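Local coordinates for protein extracellular ligand-binding receptor (Sphaerobacter thermophilus, PDB 4ZPJ) that probably captures a small extracellular ligand, as in the leucine-binding family, for uptake by an ABC transporter, and binds zinc ions, at residues Ala200-Gly205 with Phe254-Thr259; Gly176-Pro181 with Ile282-Asp287; Gly232-Gly237 with Ala263-Val268. One frame throughout, in Å; residues are numbered along the deposited sequence.

All three contacts lie in the lobe built on the parallel sheet of strands 222-229, 194-200, 252-256 and 281-283. Contact 2 is buried throughout and contacts 1 and 3 only partly, with contact 3 farthest from the centre of the chain. Contacts 1 and 2 reach neighbouring strands, 252-256 and 281-283, and meet through the hydrogen bond of His257 ND1 with Asp287 OD2. Contact 3 brings in helix 261-272, whose Phe266 packs on His257. Their chemistry differs: one backbone bond with aromatic packing in contact 1, a carboxylate gripping a turn in contact 2, an arginine and two phenylalanines in contact 3. Zinc sits at contacts 1 and 3.

Contact 1 of 3, residues Ala200-Gly205 with Phe254-Thr259; sequences ADYAAG and FAFHGT. With ZN (zinc ion), chain G.
This is a strand-end contact: the last residue of strand 194-200 and the loop and helix start that follow it meet the C-terminal end of the neighbouring parallel strand 252-256. One backbone hydrogen bond joins the two, Ala200 N to Phe256 O at 3.0 Å, with the donor nearly along the C=O axis (164°). Beyond it the contact passes from backbone to side chains. Phe256 has CG anti to its backbone N (chi1 167°), which carries the ring to the start of helix 203-218. There CD1 lies near Gly205 CA, CE1 is 3.8 Å from Gly205 N, and CZ meets Ala204 CB at 4.2 Å. Gly258 N sits 3.4 Å above the centre of one face of the Phe256 ring. Tyr202, the N-cap residue of the helix, holds CG in the crowded position between backbone N and carbonyl carbon (chi1 70°). Its ring thus reaches back across the helix start, with Ala204 N and Gly205 N on one face, offset toward its rim, and crosses the Phe256 side chain at about a right angle. Its hydroxyl end does the touching: OH lies 3.4 Å from Phe256 CE1. In this parallel alpha/beta lobe of a periplasmic-binding-protein fold, both segments lie at the C-terminal ends of parallel strands, where each chain leaves the sheet for the helix that follows. Asp201, centre of an inverse gamma turn, points away from the 254-259 segment, and its OD1 binds zinc at 2.0 Å; His206 is the second protein ligand, and two waters also bind. On the sheet side Ala200 CB rests 4.1 Å from His257 CD2, while the imidazole is held at both nitrogens, ND1 hydrogen-bonded to Asp287 and NE2 to His198.

Contact 2 of 3, residues Gly176-Pro181 with Ile282-Asp287; sequences GQYDAP and IPSGAD
Asp179 OD1 is the best-held polar atom here, gripped by two donors: Gly285 N at 3.1 Å, almost straight at 166°, and a water at 2.7 Å that also donates to Pro283 O. The bond from Gly285 N uses the syn lone pair of OD1. Its partner OD2 takes the Ser284 hydroxyl, OG to OD2 2.8 Å, again on the syn side, so the carboxylate is held at both oxygens and its rotation is fixed. Ser284 OG in turn accepts from Ala286 N at 2.9 Å, an ST turn just past the C-terminal end of strand 281-283, the edge strand of the parallel sheet in this periplasmic-binding-protein lobe. The contact ties that turn to the residues leading into helix 180-188. Asp179 CG, anti to its carbonyl carbon (chi1 -67°), brings the carboxylate up to the turn, and Ser284 OG, anti to its backbone N (chi1 159°), meets OD2. Glu208 OE1 lies close to Asp179 OD2, a like charge that would probably raise the proton affinity of one of the acids, whereas the donors from Ser284 and Gly285 would favour a charged Asp179. Tyr178, with CG in the crowded position between backbone N and carbonyl carbon, turns the CE1 edge of its ring to Gly285 N and Ser284 OG, and its OH stands 3.2 Å from Ala286 CB.

Contact 3 of 3, residues Gly232-Gly237 with Ala263-Val268; sequences GTQDFG and AIRFLV. With ZN (zinc ion), chain F.
Arg265 reaches from helix 261-272 to the loop before helix 237-246 and holds Thr233 O side-on with two nitrogens, NE at 2.9 Å and NH2 at 3.0 Å. Its CG is anti to the carbonyl carbon, and a bend at chi3 (-58°) turns the guanidinium so that Thr233 O lies near its plane. NE sits on a lone pair of that oxygen, while NH2 stands above the carbonyl plane. Gln234, bent at chi2, lays its amide obliquely over one guanidinium face, offset toward the rim, NE2 3.8 Å from Arg265 NE. The contact joins two beta-alpha units consecutive in the chain, the loop after strand 222-229 and helix 261-272, in the Rossmann-like lobe; NH2 also forms a salt bridge with Asp262. An alanine in place of Arg265 would probably loosen the loop, losing both bonds to Thr233 O and the guanidinium under Gln234. Deeper in, Phe266, with CG anti to its backbone N (chi1 174°), points its ring edge at the face of Phe236, a T-shaped pair at 88°. Its CB adds a CH-pi contact over that face, and Thr233 CG2 covers the opposite one. Asp235 turns outward, OD2 binding zinc at 1.8 Å and OD1 weakly capping Gly237 N.

Contact 1 of 3, residues Ala200-Gly205 with Phe254-Thr259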
loop_
_atom_site.group_PDB
_atom_site.type_symbol
_atom_site.label_atom_id
_atom_site.label_comp_id
_atom_site.label_asym_id
_atom_site.label_seq_id
_atom_site.Cartn_x
_atom_site.Cartn_y
_atom_site.Cartn_z
ATOM N N ALA A 200 15.670 2.585 3.207
ATOM C CA ALA A 200 16.261 2.829 1.907
ATOM C C ALA A 200 16.147 4.321 1.650
ATOM O O ALA A 200 15.163 4.953 2.062
ATOM C CB ALA A 200 15.514 2.065 0.831
ATOM N N ASP A 201 17.129 4.872 0.969
ATOM C CA ASP A 201 17.248 6.317 0.802
ATOM C C ASP A 201 16.494 6.773 -0.419
ATOM O O ASP A 201 17.093 7.027 -1.490
ATOM C CB ASP A 201 18.721 6.711 0.625
ATOM C CG ASP A 201 18.972 8.222 0.818
ATOM O OD1 ASP A 201 17.979 9.005 0.926
ATOM O OD2 ASP A 201 20.176 8.606 0.894
ATOM N N TYR A 202 15.186 6.883 -0.273
ATOM C CA TYR A 202 14.372 7.562 -1.271
ATOM C C TYR A 202 13.136 8.167 -0.579
ATOM O O TYR A 202 12.953 8.040 0.662
ATOM C CB TYR A 202 14.043 6.634 -2.463
ATOM C CG TYR A 202 13.068 5.481 -2.168
ATOM C CD1 TYR A 202 13.322 4.565 -1.137
ATOM C CD2 TYR A 202 11.925 5.286 -2.945
ATOM C CE1 TYR A 202 12.467 3.504 -0.879
ATOM C CE2 TYR A 202 11.046 4.234 -2.691
ATOM C CZ TYR A 202 11.326 3.345 -1.649
ATOM O OH TYR A 202 10.519 2.291 -1.361
ATOM N N ALA A 203 12.314 8.848 -1.379
ATOM C CA ALA A 203 11.221 9.651 -0.862
ATOM C C ALA A 203 10.333 8.812 0.071
ATOM O O ALA A 203 10.117 9.206 1.192
ATOM C CB ALA A 203 10.423 10.274 -2.003
ATOM N N ALA A 204 9.887 7.650 -0.373
ATOM C CA ALA A 204 8.977 6.820 0.420
ATOM C C ALA A 204 9.611 6.411 1.754
ATOM O O ALA A 204 8.939 6.360 2.793
ATOM C CB ALA A 204 8.541 5.598 -0.365
ATOM N N GLY A 205 10.932 6.210 1.701
ATOM C CA GLY A 205 11.751 5.917 2.875
ATOM C C GLY A 205 11.777 7.033 3.911
ATOM O O GLY A 205 11.530 6.810 5.098
ATOM N N PHE A 254 13.200 0.216 13.737
ATOM C CA PHE A 254 12.203 0.098 12.681
ATOM C C PHE A 254 12.924 0.237 11.340
ATOM O O PHE A 254 13.724 1.148 11.195
ATOM C CB PHE A 254 11.138 1.181 12.801
ATOM C CG PHE A 254 10.274 1.336 11.553
ATOM C CD1 PHE A 254 9.193 0.487 11.306
ATOM C CD2 PHE A 254 10.529 2.313 10.644
ATOM C CE1 PHE A 254 8.417 0.610 10.145
ATOM C CE2 PHE A 254 9.765 2.454 9.488
ATOM C CZ PHE A 254 8.720 1.616 9.237
ATOM N N ALA A 255 12.649 -0.647 10.377
ATOM C CA ALA A 255 13.259 -0.598 9.038
ATOM C C ALA A 255 12.258 -0.760 7.874
ATOM O O ALA A 255 11.336 -1.633 7.894
ATOM C CB ALA A 255 14.305 -1.660 8.921
ATOM N N PHE A 256 12.453 0.082 6.861
ATOM C CA PHE A 256 11.673 0.052 5.615
ATOM C C PHE A 256 12.538 0.083 4.367
ATOM O O PHE A 256 13.435 0.916 4.248
ATOM C CB PHE A 256 10.741 1.254 5.565
ATOM C CG PHE A 256 10.144 1.495 4.226
ATOM C CD1 PHE A 256 10.810 2.283 3.280
ATOM C CD2 PHE A 256 8.905 0.966 3.913
ATOM C CE1 PHE A 256 10.256 2.512 2.028
ATOM C CE2 PHE A 256 8.334 1.188 2.651
ATOM C CZ PHE A 256 9.012 1.972 1.716
ATOM N N HIS A 257 12.250 -0.819 3.431
ATOM C CA HIS A 257 12.885 -0.835 2.111
ATOM C C HIS A 257 11.894 -0.991 1.011
ATOM O O HIS A 257 12.270 -0.963 -0.142
ATOM C CB HIS A 257 13.848 -1.997 1.990
ATOM C CG HIS A 257 14.922 -1.972 2.996
ATOM N ND1 HIS A 257 14.746 -2.441 4.286
ATOM C CD2 HIS A 257 16.164 -1.448 2.941
ATOM C CE1 HIS A 257 15.864 -2.261 4.961
ATOM N NE2 HIS A 257 16.725 -1.624 4.179
ATOM N N GLY A 258 10.623 -1.159 1.329
ATOM C CA GLY A 258 9.644 -1.532 0.298
ATOM C C GLY A 258 9.757 -3.021 0.050
ATOM O O GLY A 258 10.599 -3.695 0.603
ATOM N N THR A 259 8.868 -3.528 -0.757
ATOM C CA THR A 259 8.864 -4.882 -1.183
ATOM C C THR A 259 9.844 -5.033 -2.308
ATOM O O THR A 259 9.500 -4.789 -3.456
ATOM C CB THR A 259 7.478 -5.228 -1.692
ATOM O OG1 THR A 259 6.588 -5.015 -0.613
ATOM C CG2 THR A 259 7.433 -6.653 -2.195
HETATM ZN ZN ZN G . 17.516 10.873 1.278
HETATM O O HOH W 1 16.506 11.182 -0.697
HETATM O O HOH W 2 18.981 10.993 2.629
#

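Contact 2 of 3, residues Gly176-Pro181 with Ile282-Asp287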
loop_
_atom_site.group_PDB
_atom_site.type_symbol
_atom_site.label_atom_id
_atom_site.label_comp_id
_atom_site.label_asym_id
_atom_site.label_seq_id
_atom_site.Cartn_x
_atom_site.Cartn_y
_atom_site.Cartn_z
ATOM N N GLY A 176 3.732 5.370 5.024
ATOM C CA GLY A 176 3.788 5.290 6.452
ATOM C C GLY A 176 2.504 4.884 7.175
ATOM O O GLY A 176 2.516 4.594 8.395
ATOM N N GLN A 177 1.386 4.880 6.474
ATOM C CA GLN A 177 0.072 4.761 7.150
ATOM C C GLN A 177 -0.152 3.370 7.772
ATOM O O GLN A 177 -0.835 3.271 8.760
ATOM C CB GLN A 177 -1.060 5.118 6.154
ATOM C CG GLN A 177 -2.485 5.041 6.668
ATOM C CD GLN A 177 -3.552 5.499 5.669
ATOM O OE1 GLN A 177 -3.222 5.883 4.583
ATOM N NE2 GLN A 177 -4.844 5.439 6.059
ATOM N N TYR A 178 0.392 2.301 7.185
ATOM C CA TYR A 178 0.210 0.988 7.753
ATOM C C TYR A 178 1.335 0.610 8.725
ATOM O O TYR A 178 1.145 -0.265 9.554
ATOM C CB TYR A 178 -0.061 -0.091 6.679
ATOM C CG TYR A 178 0.976 -0.260 5.675
ATOM C CD1 TYR A 178 2.150 -0.936 5.999
ATOM C CD2 TYR A 178 0.830 0.249 4.379
ATOM C CE1 TYR A 178 3.168 -1.062 5.081
ATOM C CE2 TYR A 178 1.837 0.110 3.461
ATOM C CZ TYR A 178 3.011 -0.561 3.827
ATOM O OH TYR A 178 4.054 -0.772 2.984
ATOM N N ASP A 179 2.452 1.335 8.682
ATOM C CA ASP A 179 3.504 1.182 9.662
ATOM C C ASP A 179 3.356 2.017 10.947
ATOM O O ASP A 179 3.847 1.624 12.003
ATOM C CB ASP A 179 4.866 1.422 8.988
ATOM C CG ASP A 179 5.186 0.326 7.968
ATOM O OD1 ASP A 179 4.825 -0.856 8.294
ATOM O OD2 ASP A 179 5.756 0.620 6.858
ATOM N N ALA A 180 2.707 3.156 10.883
ATOM C CA ALA A 180 2.648 4.032 12.022
ATOM C C ALA A 180 2.004 3.354 13.237
ATOM O O ALA A 180 2.497 3.528 14.332
ATOM C CB ALA A 180 1.875 5.260 11.651
ATOM N N PRO A 181 0.954 2.536 13.059
ATOM C CA PRO A 181 0.377 1.863 14.285
ATOM C C PRO A 181 1.327 0.910 14.975
ATOM O O PRO A 181 1.163 0.626 16.178
ATOM C CB PRO A 181 -0.863 1.105 13.739
ATOM C CG PRO A 181 -1.230 1.905 12.503
ATOM C CD PRO A 181 0.126 2.229 11.872
ATOM N N ILE A 282 11.354 -4.102 14.063
ATOM C CA ILE A 282 10.024 -4.017 13.532
ATOM C C ILE A 282 10.223 -3.676 12.073
ATOM O O ILE A 282 10.655 -2.558 11.726
ATOM C CB ILE A 282 9.193 -2.939 14.228
ATOM C CG1 ILE A 282 8.957 -3.337 15.679
ATOM C CG2 ILE A 282 7.906 -2.699 13.464
ATOM C CD1 ILE A 282 8.248 -2.312 16.508
ATOM N N PRO A 283 9.977 -4.658 11.208
ATOM C CA PRO A 283 10.020 -4.393 9.812
ATOM C C PRO A 283 8.795 -3.683 9.385
ATOM O O PRO A 283 7.731 -3.818 9.993
ATOM C CB PRO A 283 9.986 -5.773 9.159
ATOM C CG PRO A 283 9.961 -6.774 10.235
ATOM C CD PRO A 283 9.583 -6.043 11.505
ATOM N N SER A 284 8.929 -2.953 8.296
ATOM C CA SER A 284 7.757 -2.468 7.605
ATOM C C SER A 284 6.975 -3.658 7.067
ATOM O O SER A 284 7.567 -4.661 6.605
ATOM C CB SER A 284 8.165 -1.570 6.438
ATOM O OG SER A 284 7.126 -1.474 5.495
ATOM N N GLY A 285 5.658 -3.517 7.056
ATOM C CA GLY A 285 4.806 -4.497 6.401
ATOM C C GLY A 285 5.166 -4.750 4.970
ATOM O O GLY A 285 5.016 -5.854 4.471
ATOM N N ALA A 286 5.698 -3.750 4.293
ATOM C CA ALA A 286 6.172 -3.983 2.916
ATOM C C ALA A 286 7.336 -4.973 2.819
ATOM O O ALA A 286 7.502 -5.725 1.812
ATOM C CB ALA A 286 6.569 -2.656 2.301
ATOM N N ASP A 287 8.134 -5.014 3.877
ATOM C CA ASP A 287 9.396 -5.758 3.843
ATOM C C ASP A 287 9.116 -7.232 4.114
ATOM O O ASP A 287 9.957 -8.070 3.867
ATOM C CB ASP A 287 10.407 -5.222 4.894
ATOM C CG ASP A 287 11.194 -3.941 4.437
ATOM O OD1 ASP A 287 10.579 -2.966 3.920
ATOM O OD2 ASP A 287 12.458 -3.918 4.637
HETATM O O HOH W 3 5.586 -2.125 10.534
#

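Contact 3 of 3, residues Gly232-Gly237 with Ala263-Val268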
loop_
_atom_site.group_PDB
_atom_site.type_symbol
_atom_site.label_atom_id
_atom_site.label_comp_id
_atom_site.label_asym_id
_atom_site.label_seq_id
_atom_site.Cartn_x
_atom_site.Cartn_y
_atom_site.Cartn_z
ATOM N N GLY A 232 19.448 -0.285 -3.763
ATOM C CA GLY A 232 20.266 -1.321 -4.390
ATOM C C GLY A 232 21.528 -1.713 -3.628
ATOM O O GLY A 232 22.459 -2.275 -4.222
ATOM N N THR A 233 21.568 -1.426 -2.323
ATOM C CA THR A 233 22.660 -1.856 -1.455
ATOM C C THR A 233 22.754 -3.398 -1.380
ATOM O O THR A 233 21.765 -4.079 -1.204
ATOM C CB THR A 233 22.499 -1.264 -0.041
ATOM O OG1 THR A 233 22.608 0.160 -0.114
ATOM C CG2 THR A 233 23.552 -1.784 0.888
ATOM N N GLN A 234 23.975 -3.909 -1.504
ATOM C CA GLN A 234 24.269 -5.312 -1.545
ATOM C C GLN A 234 24.787 -5.780 -0.169
ATOM O O GLN A 234 24.307 -6.765 0.391
ATOM C CB GLN A 234 25.352 -5.522 -2.596
ATOM C CG GLN A 234 25.127 -6.743 -3.449
ATOM C CD GLN A 234 23.979 -6.563 -4.416
ATOM O OE1 GLN A 234 23.784 -5.485 -4.977
ATOM N NE2 GLN A 234 23.210 -7.618 -4.613
ATOM N N ASP A 235 25.765 -5.047 0.364
ATOM C CA ASP A 235 26.377 -5.332 1.676
ATOM C C ASP A 235 25.715 -4.405 2.676
ATOM O O ASP A 235 25.996 -3.214 2.693
ATOM C CB ASP A 235 27.941 -5.079 1.661
ATOM C CG ASP A 235 28.661 -5.501 3.004
ATOM O OD1 ASP A 235 27.918 -6.029 3.914
ATOM O OD2 ASP A 235 29.971 -5.328 3.177
ATOM N N PHE A 236 24.867 -4.946 3.534
ATOM C CA PHE A 236 24.217 -4.108 4.582
ATOM C C PHE A 236 25.102 -4.015 5.853
ATOM O O PHE A 236 24.862 -3.166 6.718
ATOM C CB PHE A 236 22.777 -4.556 4.897
ATOM C CG PHE A 236 21.752 -3.985 3.954
ATOM C CD1 PHE A 236 21.353 -2.657 4.053
ATOM C CD2 PHE A 236 21.195 -4.758 2.944
ATOM C CE1 PHE A 236 20.438 -2.121 3.157
ATOM C CE2 PHE A 236 20.256 -4.228 2.055
ATOM C CZ PHE A 236 19.880 -2.914 2.160
ATOM N N GLY A 237 26.110 -4.881 5.942
ATOM C CA GLY A 237 27.201 -4.787 6.971
ATOM C C GLY A 237 27.431 -3.406 7.581
ATOM O O GLY A 237 27.270 -3.213 8.773
ATOM N N ALA A 263 14.943 -5.442 0.663
ATOM C CA ALA A 263 14.304 -5.892 1.896
ATOM C C ALA A 263 14.718 -7.291 2.269
ATOM O O ALA A 263 14.966 -7.561 3.447
ATOM C CB ALA A 263 12.817 -5.753 1.799
ATOM N N ILE A 264 14.855 -8.139 1.257
ATOM C CA ILE A 264 15.296 -9.513 1.422
ATOM C C ILE A 264 16.743 -9.537 1.930
ATOM O O ILE A 264 17.028 -10.221 2.961
ATOM C CB ILE A 264 15.199 -10.320 0.116
ATOM C CG1 ILE A 264 13.751 -10.424 -0.360
ATOM C CG2 ILE A 264 15.814 -11.724 0.289
ATOM C CD1 ILE A 264 13.598 -10.946 -1.792
ATOM N N ARG A 265 17.626 -8.789 1.247
ATOM C CA ARG A 265 19.058 -8.738 1.664
ATOM C C ARG A 265 19.212 -8.119 3.090
ATOM O O ARG A 265 19.988 -8.605 3.914
ATOM C CB ARG A 265 19.922 -7.990 0.613
ATOM C CG ARG A 265 20.171 -8.780 -0.678
ATOM C CD ARG A 265 21.250 -8.085 -1.549
ATOM N NE ARG A 265 20.789 -6.714 -1.836
ATOM C CZ ARG A 265 19.946 -6.356 -2.824
ATOM N NH1 ARG A 265 19.522 -7.256 -3.723
ATOM N NH2 ARG A 265 19.554 -5.079 -2.937
ATOM N N PHE A 266 18.434 -7.090 3.397
ATOM C CA PHE A 266 18.518 -6.529 4.721
ATOM C C PHE A 266 18.082 -7.529 5.824
ATOM O O PHE A 266 18.826 -7.751 6.799
ATOM C CB PHE A 266 17.698 -5.249 4.854
ATOM C CG PHE A 266 17.657 -4.719 6.264
ATOM C CD1 PHE A 266 18.680 -3.957 6.753
ATOM C CD2 PHE A 266 16.608 -5.046 7.110
ATOM C CE1 PHE A 266 18.653 -3.495 8.069
ATOM C CE2 PHE A 266 16.571 -4.602 8.435
ATOM C CZ PHE A 266 17.596 -3.819 8.916
ATOM N N LEU A 267 16.891 -8.115 5.688
ATOM C CA LEU A 267 16.402 -9.003 6.751
ATOM C C LEU A 267 17.300 -10.178 6.922
ATOM O O LEU A 267 17.652 -10.532 8.033
ATOM C CB LEU A 267 14.981 -9.475 6.475
ATOM C CG LEU A 267 14.013 -8.369 6.846
ATOM C CD1 LEU A 267 12.637 -8.636 6.311
ATOM C CD2 LEU A 267 13.994 -8.201 8.349
ATOM N N VAL A 268 17.751 -10.752 5.822
ATOM C CA VAL A 268 18.552 -11.953 5.912
ATOM C C VAL A 268 19.874 -11.583 6.597
ATOM O O VAL A 268 20.377 -12.350 7.418
ATOM C CB VAL A 268 18.814 -12.605 4.501
ATOM C CG1 VAL A 268 20.047 -13.503 4.512
ATOM C CG2 VAL A 268 17.613 -13.422 4.005
HETATM ZN ZN ZN F . 30.750 -6.105 4.628
#